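Local coordinates for enoyl-CoA hydratase/carnithine racemase (Magnetospirillum magneticum, PDB 4NEK), which belongs to the crotonase-like enoyl-CoA hydratase/isomerase family and probably shifts the double bond of enoyl-CoA thioesters from the delta-3 to the delta-2 position, at residues A90-V94 with L201-A206; M1-V5 with E30-L35; T122-M126 with G159-V164. One frame throughout, in Å; residues are numbered along the deposited sequence.

Contact 1: A90-V94 with L201-A206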
loop_
_atom_site.group_PDB
_atom_site.type_symbol
_atom_site.label_atom_id
_atom_site.label_comp_id
_atom_site.label_asym_id
_atom_site.label_seq_id
_atom_site.Cartn_x
_atom_site.Cartn_y
_atom_site.Cartn_z
ATOM N N ALA C 90 25.975 -15.406 -12.348
ATOM C CA ALA C 90 26.660 -14.268 -12.963
ATOM C C ALA C 90 27.203 -13.315 -11.932
ATOM O O ALA C 90 26.469 -12.864 -11.051
ATOM C CB ALA C 90 25.734 -13.524 -13.900
ATOM N N ARG C 91 28.485 -12.994 -12.049
ATOM C CA ARG C 91 29.149 -12.094 -11.105
ATOM C C ARG C 91 28.796 -10.643 -11.383
ATOM O O ARG C 91 28.701 -9.822 -10.478
ATOM C CB ARG C 91 30.659 -12.319 -11.151
ATOM C CG ARG C 91 31.086 -13.737 -10.744
ATOM C CD ARG C 91 31.299 -13.929 -9.227
ATOM N NE ARG C 91 32.182 -12.936 -8.569
ATOM C CZ ARG C 91 32.735 -13.031 -7.346
ATOM N NH1 ARG C 91 33.484 -12.029 -6.897
ATOM N NH2 ARG C 91 32.565 -14.100 -6.566
ATOM N N LYS C 92 28.584 -10.319 -12.637
ATOM C CA LYS C 92 28.223 -8.961 -13.010
ATOM C C LYS C 92 26.719 -8.731 -12.878
ATOM O O LYS C 92 25.938 -9.651 -12.918
ATOM C CB LYS C 92 28.675 -8.644 -14.443
ATOM C CG LYS C 92 30.170 -8.795 -14.641
ATOM C CD LYS C 92 30.646 -8.526 -16.088
ATOM C CE LYS C 92 32.136 -8.817 -16.210
ATOM N NZ LYS C 92 32.658 -8.595 -17.566
ATOM N N PRO C 93 26.331 -7.489 -12.729
ATOM C CA PRO C 93 24.935 -7.156 -12.545
ATOM C C PRO C 93 24.104 -7.409 -13.765
ATOM O O PRO C 93 24.604 -7.329 -14.884
ATOM C CB PRO C 93 24.940 -5.641 -12.283
ATOM C CG PRO C 93 26.345 -5.294 -11.935
ATOM C CD PRO C 93 27.211 -6.308 -12.619
ATOM N N VAL C 94 22.825 -7.663 -13.519
ATOM C CA VAL C 94 21.883 -8.045 -14.555
ATOM C C VAL C 94 20.594 -7.249 -14.356
ATOM O O VAL C 94 20.009 -7.263 -13.298
ATOM C CB VAL C 94 21.563 -9.534 -14.441
ATOM C CG1 VAL C 94 20.565 -9.954 -15.490
ATOM C CG2 VAL C 94 22.832 -10.379 -14.538
ATOM N N LEU C 201 31.607 -3.171 -7.200
ATOM C CA LEU C 201 30.229 -3.523 -7.427
ATOM C C LEU C 201 30.021 -5.014 -7.413
ATOM O O LEU C 201 29.056 -5.533 -6.836
ATOM C CB LEU C 201 29.768 -2.994 -8.756
ATOM C CG LEU C 201 28.261 -3.017 -8.976
ATOM C CD1 LEU C 201 27.490 -2.331 -7.870
ATOM C CD2 LEU C 201 27.917 -2.323 -10.285
ATOM N N VAL C 202 30.929 -5.715 -8.049
ATOM C CA VAL C 202 30.898 -7.155 -8.078
ATOM C C VAL C 202 30.998 -7.767 -6.678
ATOM O O VAL C 202 30.337 -8.769 -6.383
ATOM C CB VAL C 202 32.043 -7.651 -9.019
ATOM C CG1 VAL C 202 32.466 -9.076 -8.737
ATOM C CG2 VAL C 202 31.603 -7.514 -10.472
ATOM N N GLN C 203 31.815 -7.179 -5.824
ATOM C CA GLN C 203 31.960 -7.681 -4.465
ATOM C C GLN C 203 30.693 -7.450 -3.675
ATOM O O GLN C 203 30.279 -8.275 -2.859
ATOM C CB GLN C 203 33.082 -6.943 -3.762
ATOM C CG GLN C 203 34.471 -7.232 -4.292
ATOM C CD GLN C 203 34.818 -8.693 -4.121
ATOM O OE1 GLN C 203 34.677 -9.257 -3.035
ATOM N NE2 GLN C 203 35.239 -9.327 -5.208
ATOM N N ILE C 204 30.063 -6.311 -3.911
ATOM C CA ILE C 204 28.814 -6.015 -3.243
ATOM C C ILE C 204 27.772 -7.028 -3.631
ATOM O O ILE C 204 27.045 -7.559 -2.776
ATOM C CB ILE C 204 28.355 -4.604 -3.565
ATOM C CG1 ILE C 204 29.291 -3.616 -2.832
ATOM C CG2 ILE C 204 26.932 -4.362 -3.086
ATOM C CD1 ILE C 204 28.996 -2.157 -3.127
ATOM N N LYS C 205 27.678 -7.308 -4.924
ATOM C CA LYS C 205 26.672 -8.261 -5.390
ATOM C C LYS C 205 26.945 -9.624 -4.791
ATOM O O LYS C 205 26.018 -10.291 -4.330
ATOM C CB LYS C 205 26.638 -8.335 -6.908
ATOM C CG LYS C 205 25.709 -9.400 -7.414
ATOM C CD LYS C 205 25.481 -9.286 -8.901
ATOM C CE LYS C 205 24.809 -10.568 -9.335
ATOM N NZ LYS C 205 24.353 -10.503 -10.740
ATOM N N ALA C 206 28.215 -10.027 -4.742
ATOM C CA ALA C 206 28.560 -11.351 -4.208
ATOM C C ALA C 206 28.222 -11.451 -2.730
ATOM O O ALA C 206 27.675 -12.448 -2.270
ATOM C CB ALA C 206 30.013 -11.662 -4.432
HETATM O O HOH W 1 29.009 -10.604 -8.072
#

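Contact 2: M1-V5 with E30-L35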
loop_
_atom_site.group_PDB
_atom_site.type_symbol
_atom_site.label_atom_id
_atom_site.label_comp_id
_atom_site.label_asym_id
_atom_site.label_seq_id
_atom_site.Cartn_x
_atom_site.Cartn_y
_atom_site.Cartn_z
HETATM N N MSE C 1 23.182 -20.922 -32.723
HETATM C CA MSE C 1 23.467 -20.433 -34.103
HETATM C C MSE C 1 22.225 -19.782 -34.647
HETATM O O MSE C 1 21.774 -20.176 -35.726
HETATM C CB MSE C 1 23.968 -21.610 -34.987
ATOM N N SER C 2 21.675 -18.767 -33.946
ATOM C CA SER C 2 20.291 -18.297 -34.239
ATOM C C SER C 2 20.134 -16.797 -34.233
ATOM O O SER C 2 20.858 -16.146 -33.517
ATOM C CB SER C 2 19.269 -18.920 -33.250
ATOM O OG SER C 2 19.576 -18.587 -31.899
ATOM N N GLU C 3 19.170 -16.260 -35.005
ATOM C CA GLU C 3 18.819 -14.810 -34.988
ATOM C C GLU C 3 17.660 -14.581 -33.990
ATOM O O GLU C 3 17.087 -13.478 -33.788
ATOM C CB GLU C 3 18.473 -14.301 -36.403
ATOM C CG GLU C 3 19.652 -14.409 -37.424
ATOM C CD GLU C 3 20.042 -15.868 -37.817
ATOM O OE1 GLU C 3 19.349 -16.489 -38.653
ATOM O OE2 GLU C 3 21.058 -16.429 -37.300
ATOM N N LEU C 4 17.379 -15.666 -33.315
ATOM C CA LEU C 4 16.439 -15.699 -32.245
ATOM C C LEU C 4 16.938 -15.056 -30.951
ATOM O O LEU C 4 16.138 -14.780 -30.087
ATOM C CB LEU C 4 16.084 -17.132 -31.980
ATOM C CG LEU C 4 15.357 -17.826 -33.137
ATOM C CD1 LEU C 4 14.845 -19.181 -32.642
ATOM C CD2 LEU C 4 14.208 -17.037 -33.709
ATOM N N VAL C 5 18.242 -14.800 -30.843
ATOM C CA VAL C 5 18.799 -14.076 -29.723
ATOM C C VAL C 5 19.801 -13.068 -30.252
ATOM O O VAL C 5 20.703 -13.454 -30.948
ATOM C CB VAL C 5 19.544 -15.032 -28.775
ATOM C CG1 VAL C 5 20.351 -14.266 -27.736
ATOM C CG2 VAL C 5 18.575 -15.973 -28.106
ATOM N N GLU C 30 17.757 -23.836 -28.825
ATOM C CA GLU C 30 18.747 -22.955 -29.472
ATOM C C GLU C 30 18.807 -21.607 -28.796
ATOM O O GLU C 30 19.874 -21.009 -28.794
ATOM C CB GLU C 30 18.565 -22.727 -30.987
ATOM C CG GLU C 30 17.166 -22.321 -31.406
ATOM C CD GLU C 30 16.966 -22.268 -32.925
ATOM O OE1 GLU C 30 17.632 -21.390 -33.520
ATOM O OE2 GLU C 30 16.171 -23.089 -33.520
HETATM N N MSE C 31 17.694 -21.157 -28.194
HETATM C CA MSE C 31 17.671 -19.858 -27.523
HETATM C C MSE C 31 18.368 -19.960 -26.204
HETATM O O MSE C 31 19.264 -19.170 -25.932
HETATM C CB MSE C 31 16.273 -19.363 -27.345
HETATM C CG MSE C 31 15.700 -19.103 -28.708
HETATM SE SE MSE C 31 13.798 -18.586 -28.588
HETATM C CE MSE C 31 14.025 -16.784 -27.814
ATOM N N TYR C 32 18.076 -20.999 -25.441
ATOM C CA TYR C 32 18.824 -21.256 -24.224
ATOM C C TYR C 32 20.306 -21.273 -24.460
ATOM O O TYR C 32 21.068 -20.765 -23.662
ATOM C CB TYR C 32 18.425 -22.586 -23.575
ATOM C CG TYR C 32 17.083 -22.547 -22.910
ATOM C CD1 TYR C 32 16.846 -21.697 -21.828
ATOM C CD2 TYR C 32 16.043 -23.338 -23.353
ATOM C CE1 TYR C 32 15.610 -21.657 -21.214
ATOM C CE2 TYR C 32 14.813 -23.324 -22.733
ATOM C CZ TYR C 32 14.601 -22.476 -21.671
ATOM O OH TYR C 32 13.349 -22.420 -21.103
ATOM N N ALA C 33 20.730 -21.907 -25.541
ATOM C CA ALA C 33 22.158 -22.060 -25.803
ATOM C C ALA C 33 22.755 -20.699 -26.147
ATOM O O ALA C 33 23.798 -20.342 -25.655
ATOM C CB ALA C 33 22.397 -23.064 -26.933
ATOM N N ALA C 34 22.100 -19.969 -27.030
ATOM C CA ALA C 34 22.577 -18.651 -27.385
ATOM C C ALA C 34 22.610 -17.719 -26.176
ATOM O O ALA C 34 23.525 -16.944 -26.048
ATOM C CB ALA C 34 21.698 -18.057 -28.476
ATOM N N LEU C 35 21.624 -17.831 -25.293
ATOM C CA LEU C 35 21.584 -17.003 -24.089
ATOM C C LEU C 35 22.698 -17.350 -23.140
ATOM O O LEU C 35 23.349 -16.473 -22.619
ATOM C CB LEU C 35 20.257 -17.157 -23.353
ATOM C CG LEU C 35 19.066 -16.598 -24.094
ATOM C CD1 LEU C 35 17.755 -17.097 -23.494
ATOM C CD2 LEU C 35 19.098 -15.102 -24.079
#

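Contact 3: T122-M126 with G159-V164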
loop_
_atom_site.group_PDB
_atom_site.type_symbol
_atom_site.label_atom_id
_atom_site.label_comp_id
_atom_site.label_asym_id
_atom_site.label_seq_id
_atom_site.Cartn_x
_atom_site.Cartn_y
_atom_site.Cartn_z
ATOM N N THR C 122 2.155 -6.158 -17.859
ATOM C CA THR C 122 2.867 -7.423 -17.687
ATOM C C THR C 122 2.068 -8.454 -16.894
ATOM O O THR C 122 1.437 -8.142 -15.875
ATOM C CB THR C 122 4.192 -7.210 -16.983
ATOM O OG1 THR C 122 4.911 -6.162 -17.642
ATOM C CG2 THR C 122 5.016 -8.441 -16.991
ATOM N N ARG C 123 2.087 -9.677 -17.385
ATOM C CA ARG C 123 1.363 -10.787 -16.770
ATOM C C ARG C 123 2.373 -11.868 -16.341
ATOM O O ARG C 123 3.088 -12.409 -17.171
ATOM C CB ARG C 123 0.395 -11.319 -17.766
ATOM C CG ARG C 123 -0.610 -12.296 -17.243
ATOM C CD ARG C 123 -1.534 -12.739 -18.382
ATOM N NE ARG C 123 -2.246 -13.928 -17.964
ATOM C CZ ARG C 123 -1.852 -15.189 -18.160
ATOM N NH1 ARG C 123 -0.736 -15.456 -18.807
ATOM N NH2 ARG C 123 -2.589 -16.198 -17.687
ATOM N N PHE C 124 2.476 -12.099 -15.042
ATOM C CA PHE C 124 3.443 -13.043 -14.505
ATOM C C PHE C 124 2.727 -14.345 -14.228
ATOM O O PHE C 124 1.573 -14.337 -13.793
ATOM C CB PHE C 124 4.025 -12.531 -13.204
ATOM C CG PHE C 124 4.717 -11.211 -13.330
ATOM C CD1 PHE C 124 3.998 -10.040 -13.207
ATOM C CD2 PHE C 124 6.081 -11.146 -13.600
ATOM C CE1 PHE C 124 4.630 -8.814 -13.354
ATOM C CE2 PHE C 124 6.715 -9.945 -13.740
ATOM C CZ PHE C 124 5.995 -8.770 -13.609
ATOM N N HIS C 125 3.376 -15.481 -14.480
ATOM C CA HIS C 125 2.689 -16.764 -14.280
ATOM C C HIS C 125 3.670 -17.884 -14.125
ATOM O O HIS C 125 4.597 -17.977 -14.890
ATOM C CB HIS C 125 1.784 -17.032 -15.478
ATOM C CG HIS C 125 0.719 -18.036 -15.222
ATOM N ND1 HIS C 125 -0.113 -18.495 -16.219
ATOM C CD2 HIS C 125 0.357 -18.691 -14.094
ATOM C CE1 HIS C 125 -0.938 -19.396 -15.721
ATOM N NE2 HIS C 125 -0.687 -19.520 -14.428
HETATM N N MSE C 126 3.449 -18.710 -13.108
HETATM C CA MSE C 126 4.220 -19.922 -12.887
HETATM C C MSE C 126 3.301 -21.129 -12.846
HETATM O O MSE C 126 3.056 -21.677 -11.783
HETATM C CB MSE C 126 4.944 -19.766 -11.571
HETATM C CG MSE C 126 6.040 -18.730 -11.782
HETATM SE SE MSE C 126 6.752 -18.122 -10.032
HETATM C CE MSE C 126 7.151 -16.222 -10.382
ATOM N N GLY C 159 -1.263 -22.048 -8.855
ATOM C CA GLY C 159 -0.840 -21.830 -10.232
ATOM C C GLY C 159 -1.516 -20.630 -10.889
ATOM O O GLY C 159 -1.799 -20.649 -12.068
ATOM N N GLU C 160 -1.757 -19.594 -10.116
ATOM C CA GLU C 160 -2.465 -18.435 -10.599
ATOM C C GLU C 160 -1.558 -17.318 -11.081
ATOM O O GLU C 160 -0.537 -17.019 -10.464
ATOM C CB GLU C 160 -3.367 -17.887 -9.519
ATOM C CG GLU C 160 -4.612 -18.735 -9.342
ATOM C CD GLU C 160 -5.511 -18.246 -8.204
ATOM O OE1 GLU C 160 -5.116 -17.266 -7.499
ATOM O OE2 GLU C 160 -6.594 -18.859 -8.014
ATOM N N PRO C 161 -1.930 -16.682 -12.198
ATOM C CA PRO C 161 -1.137 -15.591 -12.712
ATOM C C PRO C 161 -1.314 -14.377 -11.849
ATOM O O PRO C 161 -2.276 -14.296 -11.112
ATOM C CB PRO C 161 -1.726 -15.350 -14.094
ATOM C CG PRO C 161 -3.088 -15.842 -14.037
ATOM C CD PRO C 161 -3.039 -17.013 -13.093
ATOM N N PHE C 162 -0.367 -13.454 -11.899
ATOM C CA PHE C 162 -0.469 -12.243 -11.111
ATOM C C PHE C 162 0.139 -11.115 -11.894
ATOM O O PHE C 162 0.719 -11.354 -12.951
ATOM C CB PHE C 162 0.204 -12.410 -9.737
ATOM C CG PHE C 162 1.667 -12.738 -9.796
ATOM C CD1 PHE C 162 2.091 -14.066 -9.966
ATOM C CD2 PHE C 162 2.612 -11.743 -9.703
ATOM C CE1 PHE C 162 3.454 -14.381 -10.031
ATOM C CE2 PHE C 162 3.968 -12.039 -9.778
ATOM C CZ PHE C 162 4.386 -13.363 -9.936
ATOM N N GLY C 163 -0.050 -9.899 -11.360
ATOM C CA GLY C 163 0.212 -8.671 -12.064
ATOM C C GLY C 163 1.258 -7.852 -11.370
ATOM O O GLY C 163 1.857 -8.293 -10.382
ATOM N N VAL C 164 1.460 -6.656 -11.905
ATOM C CA VAL C 164 2.481 -5.753 -11.429
ATOM C C VAL C 164 2.242 -5.272 -10.001
ATOM O O VAL C 164 3.216 -4.957 -9.297
ATOM C CB VAL C 164 2.650 -4.549 -12.376
ATOM C CG1 VAL C 164 3.182 -5.019 -13.724
ATOM C CG2 VAL C 164 1.326 -3.780 -12.566
HETATM O O HOH W 2 -0.263 -6.706 -14.411
HETATM O O HOH W 3 1.758 -18.400 -10.940
#

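Contact 1: A90-V94 with L201-A206
Residues 90-94 are the loop from helix 79-88 into strand 94-98, which Val94 begins, and pass beside helix 198-208, the CA atoms of Lys92 and Val202 lying 5.9 Å apart. In this crotonase fold the contact sets a helix from late in the chain against the entrance to an inner strand of the main sheet. Lys205 is the key residue. Its fully trans side chain is long enough to span the gap, and NZ donates to Lys92 O at 2.8 Å and, weakly, to Ala90 O at 3.2 Å. The buried charge is matched by a salt bridge to Asp114, which also accepts a hydrogen bond from Val94 N. Nearby, Pro93 CG meets Leu201 CD2 at 3.7 Å, two apolar groups that also pack on Leu193 of helix 179-194 and Met157 of the second subunit. At the exposed margin, Arg91 folds back so that one face of its guanidinium lies against the small Ala206, with NH2 4.1 Å from CB, while NH1 comes within 3.6 Å of Val202 CG1. One water joins the backbones, donating to Arg91 O at 2.5 Å and to Val202 O at 2.8 Å.

Contact 2: M1-V5 with E30-L35
Val5 presses its branched side chain onto three residues of helix 29-44: its CB lies 3.7 Å from Ala34 CB, its CG1 4.0 Å from Leu35 CD2 and its CG2 4.2 Å from Met31 CB. Positions 31, 34 and 35 fall on one side of the helix, and the small Ala34 lets the start of strand 5-10 come close, with the CA atoms of Val5 and Met31 6.3 Å apart. Leu4 extends the apolar patch, its CB 3.8 Å from CG of Met31, a selenomethionine whose flexible chain bends round so that CE lies 3.7 Å from Leu4 O. Toward the chain terminus the packing turns polar without gaining a hydrogen bond: Glu30 OE1 comes to 3.0 Å from Ser2 CB, and Ser2 OG, 4.1 Å from Ala34 CB, has no polar partner in the model. In this crotonase-family chain Asn19 hydrogen-bonds the backbone of Glu3 and Leu4. Helix 29-44 also rests Met31 and Leu35 on strand 13-18, and Tyr32 and Leu35 on helix 79-88.

Contact 3: T122-M126 with G159-V164
Two backbone hydrogen bonds make Phe124 and Phe162 an antiparallel hydrogen-bonded pair, a single beta bridge: Phe124 N donates to Phe162 O at 2.8 Å and Phe162 N to Phe124 O at 2.9 Å. Beyond the bridge, side chain and solvent take over. His125 NE2 donates to Gly159 O at 2.8 Å: the trans-chi1 side chain carries the ring's NE2-H to that carbonyl, which lies near the ring plane. Gly159, the first residue after helix 149-156 to leave helical angles, has positive phi. One water links Met126 N (2.8 Å) to Glu160 O (2.7 Å); another links Thr122 O (2.7 Å) to Val164 N (3.0 Å), an amide in the first turn of helix 164-169. Pro161 brings no amide hydrogen needing a partner and sets CB 4.0 Å from the His125 ring centroid, a CH-pi contact; Phe124 CB likewise sits 3.5 Å from the Phe162 ring centroid. Within the crotonase fold, strand 123-125 is flanked by strand 101-103 and by this connection between helices 149-156 and 164-169, where Glu160 salt-bridges Lys192 of the fourth subunit.

How the contacts relate
The three contacts lie 24 to 28 Å apart between centres and do not touch. Contacts 1 and 3 are buried and lie on opposite sides of the chain's centre, contact 3 being nested within the loop that contact 1 closes; contact 2 is partly buried, comes earlier in the chain and meets no other chain. Chemistry follows place. Deep in the chain, contact 1 pays for a buried charge with carbonyl oxygens and an acid. Contact 3, far from the centre but within reach of two other subunits, satisfies backbone groups through a single beta bridge, a histidine and two waters. Contact 2 is mainly apolar packing without a hydrogen bond between its segments. Contacts 1 and 2 both adjoin helix 29-44 and lead into main-sheet strands; contact 3 belongs to the small two-stranded sheet.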